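Local coordinates for protein N-acetylglucosamine-specific lectin (Saxidomus purpuratus, PDB 6A7S) that binds N-acetylated amino sugars, N-acetylgalactosamine and N-acetylglucosamine among them, as a calcium-binding lectin of the C-type family, at residues Gly91-Glu96 against Lys123-Tyr128; Ile112-Gly117 against Trp136-His141. All coordinates share one frame; numbering follows the deposited sequence.

Interaction 1: Gly91-Glu96 against Lys123-Tyr128; sequences GARWNE and KGCLDY. With NGA (2-acetamido-2-deoxy-beta-D-galactopyranose), chain B.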
loop_
_atom_site.group_PDB
_atom_site.type_symbol
_atom_site.label_atom_id
_atom_site.label_comp_id
_atom_site.label_asym_id
_atom_site.label_seq_id
_atom_site.Cartn_x
_atom_site.Cartn_y
_atom_site.Cartn_z
ATOM N N GLY A 91 -6.526 13.282 -3.760
ATOM C CA GLY A 91 -7.346 12.893 -2.598
ATOM C C GLY A 91 -6.796 13.410 -1.301
ATOM O O GLY A 91 -6.535 12.631 -0.356
ATOM N N ALA A 92 -6.642 14.733 -1.210
ATOM C CA ALA A 92 -6.288 15.323 0.029
ATOM C C ALA A 92 -6.882 16.725 0.153
ATOM O O ALA A 92 -7.081 17.420 -0.823
ATOM C CB ALA A 92 -4.790 15.332 0.191
ATOM N N ARG A 93 -7.141 17.119 1.404
ATOM C CA ARG A 93 -7.723 18.401 1.744
ATOM C C ARG A 93 -7.489 18.692 3.230
ATOM O O ARG A 93 -7.147 17.793 3.984
ATOM C CB ARG A 93 -9.214 18.416 1.392
ATOM C CG ARG A 93 -10.143 17.740 2.388
ATOM C CD ARG A 93 -11.609 18.061 2.104
ATOM N NE ARG A 93 -11.993 19.477 2.103
ATOM C CZ ARG A 93 -13.174 19.939 1.689
ATOM N NH1 ARG A 93 -14.084 19.112 1.194
ATOM N NH2 ARG A 93 -13.450 21.223 1.778
ATOM N N TRP A 94 -7.644 19.959 3.626
ATOM C CA TRP A 94 -7.518 20.342 5.008
ATOM C C TRP A 94 -8.443 19.484 5.883
ATOM O O TRP A 94 -9.590 19.307 5.574
ATOM C CB TRP A 94 -7.852 21.814 5.196
ATOM C CG TRP A 94 -7.495 22.300 6.559
ATOM C CD1 TRP A 94 -8.361 22.634 7.561
ATOM C CD2 TRP A 94 -6.169 22.498 7.081
ATOM N NE1 TRP A 94 -7.666 23.044 8.662
ATOM C CE2 TRP A 94 -6.321 22.978 8.398
ATOM C CE3 TRP A 94 -4.873 22.329 6.575
ATOM C CZ2 TRP A 94 -5.224 23.287 9.203
ATOM C CZ3 TRP A 94 -3.790 22.645 7.369
ATOM C CH2 TRP A 94 -3.965 23.117 8.669
ATOM N N ASN A 95 -7.924 19.009 7.013
ATOM C CA ASN A 95 -8.683 18.109 7.880
ATOM C C ASN A 95 -8.938 18.818 9.214
ATOM O O ASN A 95 -7.988 19.174 9.887
ATOM C CB ASN A 95 -7.952 16.780 8.054
ATOM C CG ASN A 95 -8.719 15.817 8.927
ATOM O OD1 ASN A 95 -9.067 14.724 8.499
ATOM N ND2 ASN A 95 -9.017 16.242 10.137
ATOM N N GLU A 96 -10.224 19.006 9.550
ATOM C CA GLU A 96 -10.676 19.907 10.643
ATOM C C GLU A 96 -10.262 19.321 11.999
ATOM O O GLU A 96 -9.621 19.999 12.823
ATOM C CB GLU A 96 -12.195 20.129 10.569
ATOM C CG GLU A 96 -12.612 21.526 10.997
ATOM C CD GLU A 96 -11.881 22.626 10.243
ATOM O OE1 GLU A 96 -12.093 22.738 9.020
ATOM O OE2 GLU A 96 -11.062 23.332 10.863
ATOM N N LYS A 123 -6.520 26.252 3.946
ATOM C CA LYS A 123 -7.440 25.214 4.349
ATOM C C LYS A 123 -8.192 24.662 3.127
ATOM O O LYS A 123 -9.343 24.328 3.222
ATOM C CB LYS A 123 -8.423 25.739 5.397
ATOM C CG LYS A 123 -7.799 26.329 6.659
ATOM C CD LYS A 123 -8.818 26.474 7.769
ATOM C CE LYS A 123 -8.210 26.838 9.102
ATOM N NZ LYS A 123 -9.106 26.401 10.195
ATOM N N GLY A 124 -7.518 24.518 1.983
ATOM C CA GLY A 124 -8.189 24.134 0.775
ATOM C C GLY A 124 -8.059 22.655 0.448
ATOM O O GLY A 124 -7.937 21.815 1.333
ATOM N N CYS A 125 -8.076 22.368 -0.861
ATOM C CA CYS A 125 -8.062 21.011 -1.443
ATOM C C CYS A 125 -6.871 20.887 -2.395
ATOM O O CYS A 125 -6.495 21.857 -3.056
ATOM C CB CYS A 125 -9.344 20.768 -2.223
ATOM S SG CYS A 125 -10.776 20.479 -1.148
ATOM N N LEU A 126 -6.283 19.699 -2.491
ATOM C CA LEU A 126 -5.012 19.588 -3.159
ATOM C C LEU A 126 -5.237 19.201 -4.619
ATOM O O LEU A 126 -6.170 18.432 -4.974
ATOM C CB LEU A 126 -4.102 18.581 -2.456
ATOM C CG LEU A 126 -3.265 19.139 -1.311
ATOM C CD1 LEU A 126 -4.090 19.297 -0.036
ATOM C CD2 LEU A 126 -2.081 18.231 -1.071
ATOM N N ASP A 127 -4.339 19.741 -5.443
ATOM C CA ASP A 127 -4.179 19.341 -6.826
ATOM C C ASP A 127 -2.701 19.133 -7.132
ATOM O O ASP A 127 -1.861 19.458 -6.350
ATOM C CB ASP A 127 -4.847 20.322 -7.789
ATOM C CG ASP A 127 -4.419 21.784 -7.642
ATOM O OD1 ASP A 127 -3.299 21.998 -7.164
ATOM O OD2 ASP A 127 -5.189 22.669 -8.121
ATOM N N TYR A 128 -2.424 18.407 -8.216
ATOM C CA TYR A 128 -1.184 18.564 -8.896
ATOM C C TYR A 128 -1.325 19.811 -9.745
ATOM O O TYR A 128 -2.334 19.963 -10.397
ATOM C CB TYR A 128 -0.841 17.359 -9.778
ATOM C CG TYR A 128 -0.104 16.295 -9.021
ATOM C CD1 TYR A 128 -0.796 15.326 -8.301
ATOM C CD2 TYR A 128 1.268 16.269 -8.968
ATOM C CE1 TYR A 128 -0.134 14.360 -7.561
ATOM C CE2 TYR A 128 1.949 15.294 -8.247
ATOM C CZ TYR A 128 1.245 14.348 -7.519
ATOM O OH TYR A 128 1.895 13.414 -6.766
HETATM C C1 NGA B . -3.274 28.949 -9.335
HETATM C C2 NGA B . -3.704 27.831 -8.375
HETATM C C3 NGA B . -4.197 28.712 -7.235
HETATM C C4 NGA B . -3.065 29.721 -6.862
HETATM C C5 NGA B . -2.333 30.355 -8.035
HETATM C C6 NGA B . -1.201 31.377 -7.754
HETATM C C7 NGA B . -5.065 25.810 -8.668
HETATM C C8 NGA B . -6.416 25.357 -9.202
HETATM N N2 NGA B . -4.854 27.104 -8.863
HETATM O O1 NGA B . -3.678 29.067 -10.671
HETATM O O3 NGA B . -4.684 27.917 -6.165
HETATM O O4 NGA B . -2.236 28.906 -6.046
HETATM O O5 NGA B . -1.943 29.311 -8.977
HETATM O O6 NGA B . -1.759 32.460 -6.982
HETATM O O7 NGA B . -4.299 25.102 -8.059
#
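Ala92 begins the pairing with Leu126: its carbonyl O accepts the Leu126 amide N at 2.9 Å, while Ala92 CB meets Leu126 CD1 at 4.0 Å. Next in line, Arg93 faces Cys125 as an antiparallel non-hydrogen-bonded pair. Both side chains rise on the same face of the sheet, and Cys125 SG sits over one face of the guanidinium, near its rim, 3.6 Å from Arg93 NE. That sulfur is tied to Cys144 in a disulfide, and Arg93 NH1 goes on to a salt bridge with Glu50. Trp94 N then donates to Gly124 O (3.0 Å). With CG opposite its backbone N (chi1 -170°), Trp94 lays its indole against Lys123, whose CG lies over the five-membered ring, 3.8 Å from the centroid, in a CH-pi contact. The lysine stem is extended beyond CG and crosses this face past Trp94 NE1, a buried nitrogen for which the model offers no acceptor. At the far end Lys123 NZ reaches OE2 of the poorly ordered Glu96 in a long salt bridge, 3.7 Å. The contact thus joins strand 125-131 to strand 87-95, which carries Trp89-Ile90-Gly91-Ala92, the counterpart of the WIGL motif of C-type lectin domains. Its chemistry is graded: two backbone bonds fix the strands side by side and the disulfide sulfur packs on the Arg93 guanidinium, whose charge is met by Glu50, whereas the outer end relies on aliphatic carbon over an indole and a charge pair that probably adds little.

Interaction 2: Ile112-Gly117 against Trp136-His141; sequences IGWGPG and WQWNDH. With NGA (2-acetamido-2-deoxy-beta-D-galactopyranose), chain B; SO4 (sulfate ion), chain E.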
loop_
_atom_site.group_PDB
_atom_site.type_symbol
_atom_site.label_atom_id
_atom_site.label_comp_id
_atom_site.label_asym_id
_atom_site.label_seq_id
_atom_site.Cartn_x
_atom_site.Cartn_y
_atom_site.Cartn_z
ATOM N N ILE A 112 6.244 13.784 0.877
ATOM C CA ILE A 112 5.835 15.180 0.892
ATOM C C ILE A 112 6.102 15.720 -0.508
ATOM O O ILE A 112 7.218 15.780 -0.920
ATOM C CB ILE A 112 6.610 15.999 1.953
ATOM C CG1 ILE A 112 6.491 15.387 3.352
ATOM C CG2 ILE A 112 6.159 17.445 1.951
ATOM C CD1 ILE A 112 5.089 15.299 3.877
ATOM N N GLY A 113 5.062 16.148 -1.214
ATOM C CA GLY A 113 5.197 16.489 -2.623
ATOM C C GLY A 113 4.810 17.935 -2.953
ATOM O O GLY A 113 4.585 18.266 -4.134
ATOM N N TRP A 114 4.695 18.807 -1.948
ATOM C CA TRP A 114 4.350 20.238 -2.195
ATOM C C TRP A 114 5.330 20.860 -3.192
ATOM O O TRP A 114 6.501 20.571 -3.150
ATOM C CB TRP A 114 4.422 21.035 -0.909
ATOM C CG TRP A 114 3.463 20.621 0.161
ATOM C CD1 TRP A 114 3.761 20.080 1.372
ATOM C CD2 TRP A 114 2.044 20.821 0.158
ATOM N NE1 TRP A 114 2.625 19.924 2.122
ATOM C CE2 TRP A 114 1.557 20.379 1.403
ATOM C CE3 TRP A 114 1.144 21.314 -0.784
ATOM C CZ2 TRP A 114 0.205 20.412 1.722
ATOM C CZ3 TRP A 114 -0.179 21.401 -0.447
ATOM C CH2 TRP A 114 -0.642 20.940 0.779
ATOM N N GLY A 115 4.855 21.734 -4.081
ATOM C CA GLY A 115 5.769 22.468 -4.972
ATOM C C GLY A 115 6.461 23.611 -4.216
ATOM O O GLY A 115 6.150 23.877 -3.034
ATOM N N PRO A 116 7.404 24.317 -4.893
ATOM C CA PRO A 116 8.077 25.466 -4.284
ATOM C C PRO A 116 7.057 26.419 -3.641
ATOM O O PRO A 116 6.097 26.833 -4.228
ATOM C CB PRO A 116 8.910 26.017 -5.466
ATOM C CG PRO A 116 9.254 24.789 -6.299
ATOM C CD PRO A 116 7.896 24.078 -6.279
ATOM N N GLY A 117 7.251 26.728 -2.358
ATOM C CA GLY A 117 6.500 27.773 -1.706
ATOM C C GLY A 117 5.183 27.264 -1.156
ATOM O O GLY A 117 4.465 28.029 -0.556
ATOM N N TRP A 136 4.161 20.427 -11.846
ATOM C CA TRP A 136 3.407 19.199 -11.520
ATOM C C TRP A 136 3.789 18.706 -10.137
ATOM O O TRP A 136 4.363 17.629 -9.970
ATOM C CB TRP A 136 3.608 18.142 -12.623
ATOM C CG TRP A 136 2.885 18.477 -13.892
ATOM C CD1 TRP A 136 3.455 18.623 -15.126
ATOM C CD2 TRP A 136 1.477 18.719 -14.080
ATOM N NE1 TRP A 136 2.503 18.909 -16.061
ATOM C CE2 TRP A 136 1.288 18.997 -15.447
ATOM C CE3 TRP A 136 0.370 18.810 -13.231
ATOM C CZ2 TRP A 136 0.035 19.307 -15.974
ATOM C CZ3 TRP A 136 -0.853 19.154 -13.739
ATOM C CH2 TRP A 136 -1.018 19.396 -15.102
ATOM N N GLN A 137 3.467 19.544 -9.142
ATOM C CA GLN A 137 3.679 19.302 -7.755
ATOM C C GLN A 137 2.411 19.744 -7.020
ATOM O O GLN A 137 1.547 20.359 -7.587
ATOM C CB GLN A 137 4.949 19.999 -7.262
ATOM C CG GLN A 137 6.231 19.483 -7.916
ATOM C CD GLN A 137 7.416 20.399 -7.664
ATOM O OE1 GLN A 137 7.463 21.503 -8.200
ATOM N NE2 GLN A 137 8.380 19.954 -6.857
ATOM N N TRP A 138 2.285 19.440 -5.728
ATOM C CA TRP A 138 1.046 19.695 -5.075
ATOM C C TRP A 138 0.858 21.203 -4.736
ATOM O O TRP A 138 1.810 21.876 -4.391
ATOM C CB TRP A 138 0.976 18.912 -3.768
ATOM C CG TRP A 138 1.269 17.453 -3.820
ATOM C CD1 TRP A 138 1.283 16.589 -4.876
ATOM C CD2 TRP A 138 1.487 16.681 -2.645
ATOM N NE1 TRP A 138 1.559 15.331 -4.436
ATOM C CE2 TRP A 138 1.675 15.355 -3.069
ATOM C CE3 TRP A 138 1.589 17.007 -1.289
ATOM C CZ2 TRP A 138 1.975 14.347 -2.157
ATOM C CZ3 TRP A 138 1.846 15.997 -0.385
ATOM C CH2 TRP A 138 2.058 14.689 -0.826
ATOM N N ASN A 139 -0.382 21.678 -4.860
ATOM C CA ASN A 139 -0.837 22.975 -4.397
ATOM C C ASN A 139 -2.123 22.771 -3.610
ATOM O O ASN A 139 -2.888 21.835 -3.913
ATOM C CB ASN A 139 -1.046 23.997 -5.524
ATOM C CG ASN A 139 -1.615 25.321 -5.026
ATOM O OD1 ASN A 139 -1.093 25.949 -4.092
ATOM N ND2 ASN A 139 -2.734 25.710 -5.611
ATOM N N ASP A 140 -2.341 23.659 -2.622
ATOM C CA ASP A 140 -3.610 23.762 -1.964
ATOM C C ASP A 140 -4.402 24.892 -2.622
ATOM O O ASP A 140 -3.962 26.056 -2.664
ATOM C CB ASP A 140 -3.507 23.959 -0.441
ATOM C CG ASP A 140 -2.564 25.041 0.054
ATOM O OD1 ASP A 140 -1.749 25.593 -0.755
ATOM O OD2 ASP A 140 -2.666 25.347 1.294
ATOM N N HIS A 141 -5.581 24.511 -3.132
ATOM C CA HIS A 141 -6.493 25.447 -3.764
ATOM C C HIS A 141 -7.628 25.782 -2.814
ATOM O O HIS A 141 -8.305 24.886 -2.298
ATOM C CB HIS A 141 -7.075 24.890 -5.056
ATOM C CG HIS A 141 -7.799 25.915 -5.845
ATOM N ND1 HIS A 141 -7.124 26.944 -6.519
ATOM C CD2 HIS A 141 -9.122 26.087 -6.058
ATOM C CE1 HIS A 141 -8.018 27.698 -7.099
ATOM N NE2 HIS A 141 -9.258 27.161 -6.893
HETATM C C1 NGA B . -3.274 28.949 -9.335
HETATM C C2 NGA B . -3.704 27.831 -8.375
HETATM C C3 NGA B . -4.197 28.712 -7.235
HETATM C C4 NGA B . -3.065 29.721 -6.862
HETATM C C5 NGA B . -2.333 30.355 -8.035
HETATM C C6 NGA B . -1.201 31.377 -7.754
HETATM C C7 NGA B . -5.065 25.810 -8.668
HETATM C C8 NGA B . -6.416 25.357 -9.202
HETATM N N2 NGA B . -4.854 27.104 -8.863
HETATM O O1 NGA B . -3.678 29.067 -10.671
HETATM O O3 NGA B . -4.684 27.917 -6.165
HETATM O O4 NGA B . -2.236 28.906 -6.046
HETATM O O5 NGA B . -1.943 29.311 -8.977
HETATM O O6 NGA B . -1.759 32.460 -6.982
HETATM O O7 NGA B . -4.299 25.102 -8.059
HETATM S S SO4 E . 10.403 25.531 -0.858
HETATM O O1 SO4 E . 9.024 25.859 -0.336
HETATM O O2 SO4 E . 10.781 26.509 -1.905
HETATM O O3 SO4 E . 11.323 25.568 0.307
HETATM O O4 SO4 E . 10.536 24.169 -1.465
#
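Trp138 and Trp114 share a first torsion, with CG opposite the carbonyl carbon, but differ in ring rotation: chi2 of -18° lays the Trp138 face against Gly113, while 114° swings the benzo edge of Trp114 back to the strand. The Trp138 edge then points at the Trp114 face in an edge-to-face pair with planes at 76°; the Trp114 five-membered ring and the Trp138 six-membered ring have centroids 5.5 Å apart. Gly113, with no side chain in the way, presses its CA onto the middle of the Trp138 six-membered ring, 3.6 Å from the centroid. Two backbone bonds fix this fit: Trp138 N donates to Gly113 O (3.0 Å), and Gly115 N donates to Trp138 O (3.1 Å). The Trp114 edge ends against the next residues of the strand, where CZ3 lies 3.8 Å from Asp140 N, an amide buried here without a polar partner. Alongside, Gln137 CB packs on Gly115 CA at 3.5 Å and its OE1 meets Pro116 CD, while this oxygen takes its hydrogen bond from Val135 N. The indole N-H of Trp138 is engaged with Tyr128. Further along strand 137-141, Asn139 ND2 donates to both O3 and O7 of the bound N-acetylgalactosamine, and His141 ND1 shares a hydrogen bond with its O3 (2.7 Å). Lys118 holds Asn139 OD1, and Asp120 N binds Asp140 OD1. Trp138-Asn139-Asp140 is the WND signature of C-type lectins; Asn139 and Asp140 are calcium ligands in a structure of this protein, and here direct hydrogen bonds hold the sugar at the position of the family's canonical site.

Overall arrangement
From the N terminus the chain meets 91-96 first, then 112-117, 123-128 and 136-141, so the two contacts cross. Interaction 1 closes a loop of 26 residues that holds strand 100-103 and the whole of 112-117; interaction 2 closes an 18-residue loop that contains 123-128. The contacts meet where strands 125-131 and 137-141 lie side by side, with probable hydrogen bonds from His141 N to Cys125 O (2.8 Å) and from Asp127 N to Asn139 O (3.0 Å), while Leu126 packs on Trp114. Interaction 1 pairs strand 87-95 with strand 125-131 within the sheet, interaction 2 ties the 112-117 loop to the neighbouring strand 137-141, and both reach the same sugar.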